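Long-range contacts in leucine aminopeptidase 1, chloroplastic (Solanum lycopersicum, PDB 5D8N), which removes unsubstituted N-terminal amino acids from peptides as a magnesium-dependent homohexameric aminopeptidase of the M17 family, and also acts as a protein-folding chaperone: residues A[31-35]-A[199-203]; A[121-126]-A[161-166]. The protein carries 1 engineered substitution. All coordinates share one frame; numbering follows the deposited sequence.

Interaction 1 (A[31-35]-A[199-203]); sequences SIGAK and IERKI. With MG (magnesium ion), chain G.
Glu-200 reaches from the first turn of helix 197-221 to strand 31-35, the outermost strand, within this chain, of a six-stranded mixed sheet, and grips its backbone. The one direct hydrogen bond of the contact runs from Ala-34 N to Glu-200 OE2, 2.9 Å long and nearly straight at 169°. The N-H meets the syn side of the carboxylate but comes in 31° out of its plane. A bend at chi2 (-62°) folds the glutamate chain over toward the strand. Water 3 adds a second link, donating both to Glu-200 OE2 at 2.7 Å and to Ala-34 O, so OE2 accepts two hydrogen bonds and both polar backbone atoms of Ala-34 are engaged.

The apolar part lies on the strand face turned to the helix. Ala-34 CB touches Ile-199 CG2 at 3.8 Å and the CD1 tip of Ile-203 at 4.1 Å, a small methyl set against two branched side chains. Farther along, the CG2 branches of Ile-32 and Ile-203 meet at 3.7 Å, while Ile-32 itself also packs on Val-167 of helix 152-170.

Ile-32 O also binds a magnesium ion at 2.4 Å, and five waters fill the other places of its six-ligand shell. Water 2 also accepts from Ile-32 N, and water 1 is hydrogen-bonded to Ser-31 OG, tying the shell back to the strand.

On its other edge the strand pairs with 187-191 through backbone bonds of Ser-31, Gly-33 and Lys-35. The Glu-200 carboxylate thus takes up an edge N-H that no strand of this chain pairs with, and its negative charge beside the hydrated cation probably adds a favourable electrostatic term to a mainly apolar strand-helix packing.

Interaction 2 (A[121-126]-A[161-166]); sequences YHSLGQ and AIATGV
The imidazole of His-122 turns its edge to helix 152-170: Ala-161 O lies in the ring plane, 3.3 Å from CD2. Thr-164 CG2 approaches the same ring obliquely, 3.9 Å from CD2. With CG anti to the carbonyl carbon (chi1 -68°), the histidine swings back over the neighbouring helix although its CB points away from it. Tyr-121 touches through CB rather than its ring, meeting Ala-161 CB at 3.6 Å, and the phenol leads off from the contact.

Beyond these rings the two helices touch backbone to backbone. Their axes come within 6.4 Å at a crossing angle of -43°, and the CA atoms of Gly-125 and Gly-165 are 3.9 Å apart. Here CA-H...O contacts run both ways: Gly-165 CA faces His-122 O at 3.4 Å, and Gly-125 CA faces Ile-162 O.

Both helices belong to the N-terminal domain of the M17 family, of the macro-domain clan, and pack against its sheet: Leu-124 and Ile-162 lie side by side, CD2 to CD1 at 4.0 Å, on Val-142 of strand 139-144. Two of the carbonyls that face across, His-122 O and Ile-162 O, already accept from Gln-126 N and Val-166 N of their own helices. Close van der Waals packing and weak CA-H...O contacts therefore hold the pair, the bare glycines permitting the short axis distance.

In the fold
The centres of interactions 1 and 2 lie 13 Å apart in the N-terminal part of the chain, about one mixed sheet. Interaction 2 is nested along the sequence within the loop that interaction 1 closes: strand 31-35 comes first, then helices 119-134 and 152-170, then helix 197-221. The two touch directly where Ile-32 CD1 packs on Ala-163 CB at 4.1 Å. Helix 152-170 is the common neighbour, since Thr-164 also packs on Ala-206 and Cys-210 of helix 197-221. It thus lies between 119-134 and 197-221, and strands of the sheet pack against these helices, away from the metal-binding residues of the catalytic domain.

Interaction 1 (A[31-35]-A[199-203])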
ATOM      1  N   SER A  31      12.291 -23.147 -46.820  0.50 28.39           N
ATOM      2  CA  SER A  31      12.280 -22.915 -48.250  0.50 28.11           C
ATOM      3  C   SER A  31      10.860 -22.575 -48.682  0.50 28.41           C
ATOM      4  O   SER A  31       9.956 -23.406 -48.580  0.50 29.48           O
ATOM      5  CB  SER A  31      12.782 -24.172 -48.981  0.50 29.77           C
ATOM      6  OG  SER A  31      12.758 -23.986 -50.386  0.50 29.70           O
ATOM      7  N   ILE A  32      10.648 -21.339 -49.121  1.00 28.61           N
ATOM      8  CA  ILE A  32       9.292 -20.873 -49.448  1.00 29.08           C
ATOM      9  C   ILE A  32       9.202 -20.574 -50.937  1.00 30.36           C
ATOM     10  O   ILE A  32      10.033 -19.862 -51.500  1.00 34.30           O
ATOM     11  CB  ILE A  32       8.939 -19.581 -48.683  1.00 26.06           C
ATOM     12  CG1 ILE A  32       9.127 -19.810 -47.200  1.00 30.43           C
ATOM     13  CG2 ILE A  32       7.516 -19.157 -49.005  1.00 24.89           C
ATOM     14  CD1 ILE A  32       8.779 -18.611 -46.358  1.00 30.04           C
ATOM     15  N   GLY A  33       8.158 -21.083 -51.568  1.00 33.39           N
ATOM     16  CA  GLY A  33       7.953 -20.818 -52.980  1.00 32.40           C
ATOM     17  C   GLY A  33       6.488 -20.801 -53.317  1.00 34.06           C
ATOM     18  O   GLY A  33       5.660 -21.404 -52.612  1.00 34.91           O
ATOM     19  N   ALA A  34       6.163 -20.038 -54.356  1.00 31.55           N
ATOM     20  CA  ALA A  34       4.810 -20.014 -54.886  1.00 32.75           C
ATOM     21  C   ALA A  34       4.739 -20.967 -56.080  1.00 38.67           C
ATOM     22  O   ALA A  34       5.687 -21.000 -56.865  1.00 36.46           O
ATOM     23  CB  ALA A  34       4.452 -18.607 -55.314  1.00 30.70           C
ATOM     24  N   LYS A  35       3.788 -21.903 -56.035  1.00 43.30           N
ATOM     25  CA  LYS A  35       3.671 -22.989 -57.022  1.00 43.23           C
ATOM     26  C   LYS A  35       2.324 -22.913 -57.716  1.00 40.22           C
ATOM     27  O   LYS A  35       1.349 -22.453 -57.123  1.00 38.36           O
ATOM     28  CB  LYS A  35       3.781 -24.389 -56.400  1.00 42.68           C
ATOM     29  CG  LYS A  35       4.913 -24.614 -55.421  1.00 43.34           C
ATOM     30  CD  LYS A  35       6.261 -24.599 -56.113  1.00 51.40           C
ATOM     31  CE  LYS A  35       7.373 -24.967 -55.146  1.00 58.39           C
ATOM     32  NZ  LYS A  35       8.711 -24.712 -55.751  1.00 66.79           N
ATOM     33  N   ILE A 199       5.849 -12.460 -57.574  1.00 32.20           N
ATOM     34  CA  ILE A 199       5.363 -13.026 -56.319  1.00 32.25           C
ATOM     35  C   ILE A 199       6.532 -13.566 -55.509  1.00 31.27           C
ATOM     36  O   ILE A 199       6.620 -13.296 -54.316  1.00 32.07           O
ATOM     37  CB  ILE A 199       4.291 -14.112 -56.533  1.00 32.21           C
ATOM     38  CG1 ILE A 199       3.654 -14.468 -55.182  1.00 31.42           C
ATOM     39  CG2 ILE A 199       4.871 -15.345 -57.208  1.00 30.15           C
ATOM     40  CD1 ILE A 199       2.404 -15.310 -55.287  1.00 29.17           C
ATOM     41  N   GLU A 200       7.567 -14.021 -56.200  1.00 30.07           N
ATOM     42  CA  GLU A 200       8.794 -14.424 -55.536  1.00 29.63           C
ATOM     43  C   GLU A 200       9.593 -13.274 -54.923  1.00 31.17           C
ATOM     44  O   GLU A 200      10.138 -13.432 -53.817  1.00 28.62           O
ATOM     45  CB  GLU A 200       9.687 -15.263 -56.448  1.00 33.37           C
ATOM     46  CG  GLU A 200       9.082 -16.610 -56.829  1.00 39.59           C
ATOM     47  CD  GLU A 200       8.805 -17.552 -55.658  1.00 42.44           C
ATOM     48  OE1 GLU A 200       9.519 -17.513 -54.624  1.00 41.88           O
ATOM     49  OE2 GLU A 200       8.057 -18.530 -55.895  1.00 42.71           O
ATOM     50  N   ARG A 201       9.618 -12.122 -55.592  1.00 30.27           N
ATOM     51  CA  ARG A 201      10.223 -10.915 -55.025  1.00 33.73           C
ATOM     52  C   ARG A 201       9.503 -10.496 -53.740  1.00 29.76           C
ATOM     53  O   ARG A 201      10.126 -10.025 -52.785  1.00 29.35           O
ATOM     54  CB  ARG A 201      10.243  -9.738 -56.009  1.00 35.32           C
ATOM     55  CG  ARG A 201      11.342  -9.853 -57.066  1.00 42.98           C
ATOM     56  CD  ARG A 201      11.571  -8.552 -57.842  1.00 43.47           C
ATOM     57  NE  ARG A 201      10.407  -8.139 -58.633  1.00 45.78           N
ATOM     58  CZ  ARG A 201      10.139  -8.580 -59.863  1.00 47.46           C
ATOM     59  NH1 ARG A 201      10.915  -9.501 -60.430  1.00 43.86           N
ATOM     60  NH2 ARG A 201       9.044  -8.167 -60.482  1.00 46.58           N
ATOM     61  N   LYS A 202       8.184 -10.585 -53.753  1.00 26.14           N
ATOM     62  CA  LYS A 202       7.411 -10.141 -52.611  1.00 26.65           C
ATOM     63  C   LYS A 202       7.613 -11.081 -51.417  1.00 26.01           C
ATOM     64  O   LYS A 202       7.714 -10.644 -50.270  1.00 28.29           O
ATOM     65  CB  LYS A 202       5.936 -10.076 -52.987  1.00 30.29           C
ATOM     66  CG  LYS A 202       5.104  -9.270 -51.997  1.00 41.08           C
ATOM     67  CD  LYS A 202       5.275  -7.764 -52.148  1.00 47.56           C
ATOM     68  CE  LYS A 202       4.603  -7.032 -50.989  1.00 56.25           C
ATOM     69  NZ  LYS A 202       4.765  -5.550 -51.065  1.00 58.43           N
ATOM     70  N   ILE A 203       7.717 -12.369 -51.698  1.00 23.58           N
ATOM     71  CA  ILE A 203       7.981 -13.353 -50.677  1.00 25.05           C
ATOM     72  C   ILE A 203       9.357 -13.084 -50.081  1.00 27.22           C
ATOM     73  O   ILE A 203       9.530 -13.198 -48.870  1.00 28.31           O
ATOM     74  CB  ILE A 203       7.860 -14.793 -51.214  1.00 24.43           C
ATOM     75  CG1 ILE A 203       6.389 -15.134 -51.470  1.00 25.18           C
ATOM     76  CG2 ILE A 203       8.481 -15.815 -50.272  1.00 25.54           C
ATOM     77  CD1 ILE A 203       6.201 -16.386 -52.300  1.00 25.93           C
TER
HETATM   78 MG    MG G 604      12.262 -19.019 -51.418  1.00 47.63          MG
HETATM   79  O   HOH W   1      12.733 -21.058 -51.723  1.00 42.52           O
HETATM   80  O   HOH W   2      12.804 -19.325 -49.321  1.00 30.34           O
HETATM   81  O   HOH W   3       6.992 -18.975 -58.353  1.00 42.58           O
HETATM   82  O   HOH W   4      14.385 -18.777 -52.243  1.00 44.06           O
HETATM   83  O   HOH W   5      11.236 -18.877 -53.746  1.00 40.74           O
HETATM   84  O   HOH W   6      11.977 -17.190 -51.223  1.00 37.09           O

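Interaction 2 (A[121-126]-A[161-166])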
ATOM      1  N   TYR A 121      -4.079 -12.659 -43.150  1.00 27.35           N
ATOM      2  CA  TYR A 121      -3.203 -13.614 -43.818  1.00 25.53           C
ATOM      3  C   TYR A 121      -1.952 -13.918 -42.994  1.00 25.15           C
ATOM      4  O   TYR A 121      -1.555 -15.091 -42.925  1.00 22.91           O
ATOM      5  CB  TYR A 121      -2.818 -13.115 -45.205  1.00 26.92           C
ATOM      6  CG  TYR A 121      -4.020 -12.884 -46.084  1.00 31.66           C
ATOM      7  CD1 TYR A 121      -4.944 -13.907 -46.296  1.00 36.71           C
ATOM      8  CD2 TYR A 121      -4.368 -11.594 -46.468  1.00 34.51           C
ATOM      9  CE1 TYR A 121      -6.098 -13.702 -47.032  1.00 39.15           C
ATOM     10  CE2 TYR A 121      -5.518 -11.372 -47.210  1.00 40.55           C
ATOM     11  CZ  TYR A 121      -6.373 -12.431 -47.479  1.00 42.62           C
ATOM     12  OH  TYR A 121      -7.527 -12.249 -48.197  1.00 47.45           O
ATOM     13  N   HIS A 122      -1.491 -12.936 -42.209  1.00 22.09           N
ATOM     14  CA  HIS A 122      -0.555 -13.222 -41.126  1.00 22.89           C
ATOM     15  C   HIS A 122      -1.088 -14.293 -40.181  1.00 23.30           C
ATOM     16  O   HIS A 122      -0.375 -15.246 -39.858  1.00 22.08           O
ATOM     17  CB  HIS A 122      -0.268 -11.988 -40.290  1.00 23.54           C
ATOM     18  CG  HIS A 122       0.492 -10.941 -41.031  1.00 23.16           C
ATOM     19  ND1 HIS A 122       0.529  -9.628 -40.626  1.00 27.04           N
ATOM     20  CD2 HIS A 122       1.310 -11.030 -42.098  1.00 23.12           C
ATOM     21  CE1 HIS A 122       1.368  -8.953 -41.392  1.00 24.87           C
ATOM     22  NE2 HIS A 122       1.830  -9.778 -42.314  1.00 25.45           N
ATOM     23  N   SER A 123      -2.331 -14.144 -39.736  1.00 23.78           N
ATOM     24  CA  SER A 123      -2.926 -15.133 -38.832  1.00 26.57           C
ATOM     25  C   SER A 123      -2.995 -16.511 -39.483  1.00 25.29           C
ATOM     26  O   SER A 123      -2.838 -17.526 -38.808  1.00 24.91           O
ATOM     27  CB  SER A 123      -4.331 -14.692 -38.386  1.00 29.60           C
ATOM     28  OG  SER A 123      -4.187 -13.564 -37.545  1.00 33.53           O
ATOM     29  N   LEU A 124      -3.443 -16.530 -40.736  1.00 25.44           N
ATOM     30  CA  LEU A 124      -3.541 -17.776 -41.476  1.00 23.55           C
ATOM     31  C   LEU A 124      -2.186 -18.461 -41.443  1.00 22.71           C
ATOM     32  O   LEU A 124      -2.089 -19.635 -41.110  1.00 24.56           O
ATOM     33  CB  LEU A 124      -3.994 -17.541 -42.916  1.00 23.09           C
ATOM     34  CG  LEU A 124      -3.968 -18.764 -43.828  1.00 24.21           C
ATOM     35  CD1 LEU A 124      -4.847 -19.877 -43.280  1.00 25.33           C
ATOM     36  CD2 LEU A 124      -4.443 -18.403 -45.220  1.00 26.46           C
ATOM     37  N   GLY A 125      -1.132 -17.735 -41.770  1.00 22.37           N
ATOM     38  CA  GLY A 125       0.205 -18.304 -41.728  1.00 23.63           C
ATOM     39  C   GLY A 125       0.572 -18.818 -40.339  1.00 30.16           C
ATOM     40  O   GLY A 125       1.236 -19.865 -40.239  1.00 22.04           O
ATOM     41  N   GLN A 126       0.333 -17.995 -39.308  0.58 27.90           N
ATOM     42  CA  GLN A 126       0.595 -18.395 -37.938  0.58 26.57           C
ATOM     43  C   GLN A 126      -0.139 -19.698 -37.629  0.58 23.90           C
ATOM     44  O   GLN A 126       0.408 -20.574 -36.964  0.58 21.19           O
ATOM     45  CB  GLN A 126       0.160 -17.311 -36.933  0.58 30.26           C
ATOM     46  CG  GLN A 126       0.987 -16.032 -36.985  0.58 36.47           C
ATOM     47  CD  GLN A 126       0.347 -14.823 -36.293  0.58 41.89           C
ATOM     48  OE1 GLN A 126      -0.603 -14.931 -35.506  0.58 43.82           O
ATOM     49  NE2 GLN A 126       0.845 -13.642 -36.640  0.58 42.88           N
ATOM     50  N   ALA A 161       2.166 -12.154 -46.946  1.00 22.25           N
ATOM     51  CA  ALA A 161       1.639 -12.116 -45.592  1.00 22.60           C
ATOM     52  C   ALA A 161       1.467 -13.519 -45.004  1.00 21.24           C
ATOM     53  O   ALA A 161       1.819 -13.742 -43.847  1.00 20.92           O
ATOM     54  CB  ALA A 161       0.301 -11.382 -45.556  1.00 24.91           C
ATOM     55  N   ILE A 162       1.052 -14.482 -45.820  1.00 19.93           N
ATOM     56  CA  ILE A 162       1.016 -15.885 -45.401  1.00 20.13           C
ATOM     57  C   ILE A 162       2.425 -16.367 -45.033  1.00 23.08           C
ATOM     58  O   ILE A 162       2.631 -16.973 -43.973  1.00 24.14           O
ATOM     59  CB  ILE A 162       0.427 -16.779 -46.492  1.00 20.36           C
ATOM     60  CG1 ILE A 162      -1.090 -16.588 -46.593  1.00 21.50           C
ATOM     61  CG2 ILE A 162       0.745 -18.250 -46.252  1.00 20.87           C
ATOM     62  CD1 ILE A 162      -1.698 -17.111 -47.892  1.00 21.66           C
ATOM     63  N   ALA A 163       3.398 -16.042 -45.887  1.00 20.70           N
ATOM     64  CA  ALA A 163       4.779 -16.412 -45.665  1.00 20.25           C
ATOM     65  C   ALA A 163       5.272 -15.846 -44.346  1.00 20.25           C
ATOM     66  O   ALA A 163       5.930 -16.541 -43.583  1.00 21.57           O
ATOM     67  CB  ALA A 163       5.662 -15.922 -46.815  1.00 20.48           C
ATOM     68  N   THR A 164       5.002 -14.569 -44.114  1.00 22.40           N
ATOM     69  CA  THR A 164       5.381 -13.887 -42.876  1.00 21.33           C
ATOM     70  C   THR A 164       4.793 -14.630 -41.672  1.00 20.61           C
ATOM     71  O   THR A 164       5.502 -14.953 -40.705  1.00 19.78           O
ATOM     72  CB  THR A 164       4.877 -12.430 -42.904  1.00 20.66           C
ATOM     73  OG1 THR A 164       5.557 -11.695 -43.938  1.00 23.15           O
ATOM     74  CG2 THR A 164       5.067 -11.773 -41.592  1.00 19.67           C
ATOM     75  N   GLY A 165       3.521 -14.984 -41.755  1.00 19.02           N
ATOM     76  CA  GLY A 165       2.870 -15.675 -40.629  1.00 20.10           C
ATOM     77  C   GLY A 165       3.503 -17.029 -40.339  1.00 19.02           C
ATOM     78  O   GLY A 165       3.676 -17.425 -39.193  1.00 18.15           O
ATOM     79  N   VAL A 166       3.855 -17.751 -41.395  1.00 21.22           N
ATOM     80  CA  VAL A 166       4.481 -19.069 -41.215  1.00 24.72           C
ATOM     81  C   VAL A 166       5.883 -18.915 -40.583  1.00 23.68           C
ATOM     82  O   VAL A 166       6.234 -19.684 -39.712  1.00 21.51           O
ATOM     83  CB  VAL A 166       4.572 -19.833 -42.534  1.00 20.82           C
ATOM     84  CG1 VAL A 166       5.387 -21.110 -42.363  1.00 22.03           C
ATOM     85  CG2 VAL A 166       3.173 -20.161 -43.027  1.00 20.49           C
TER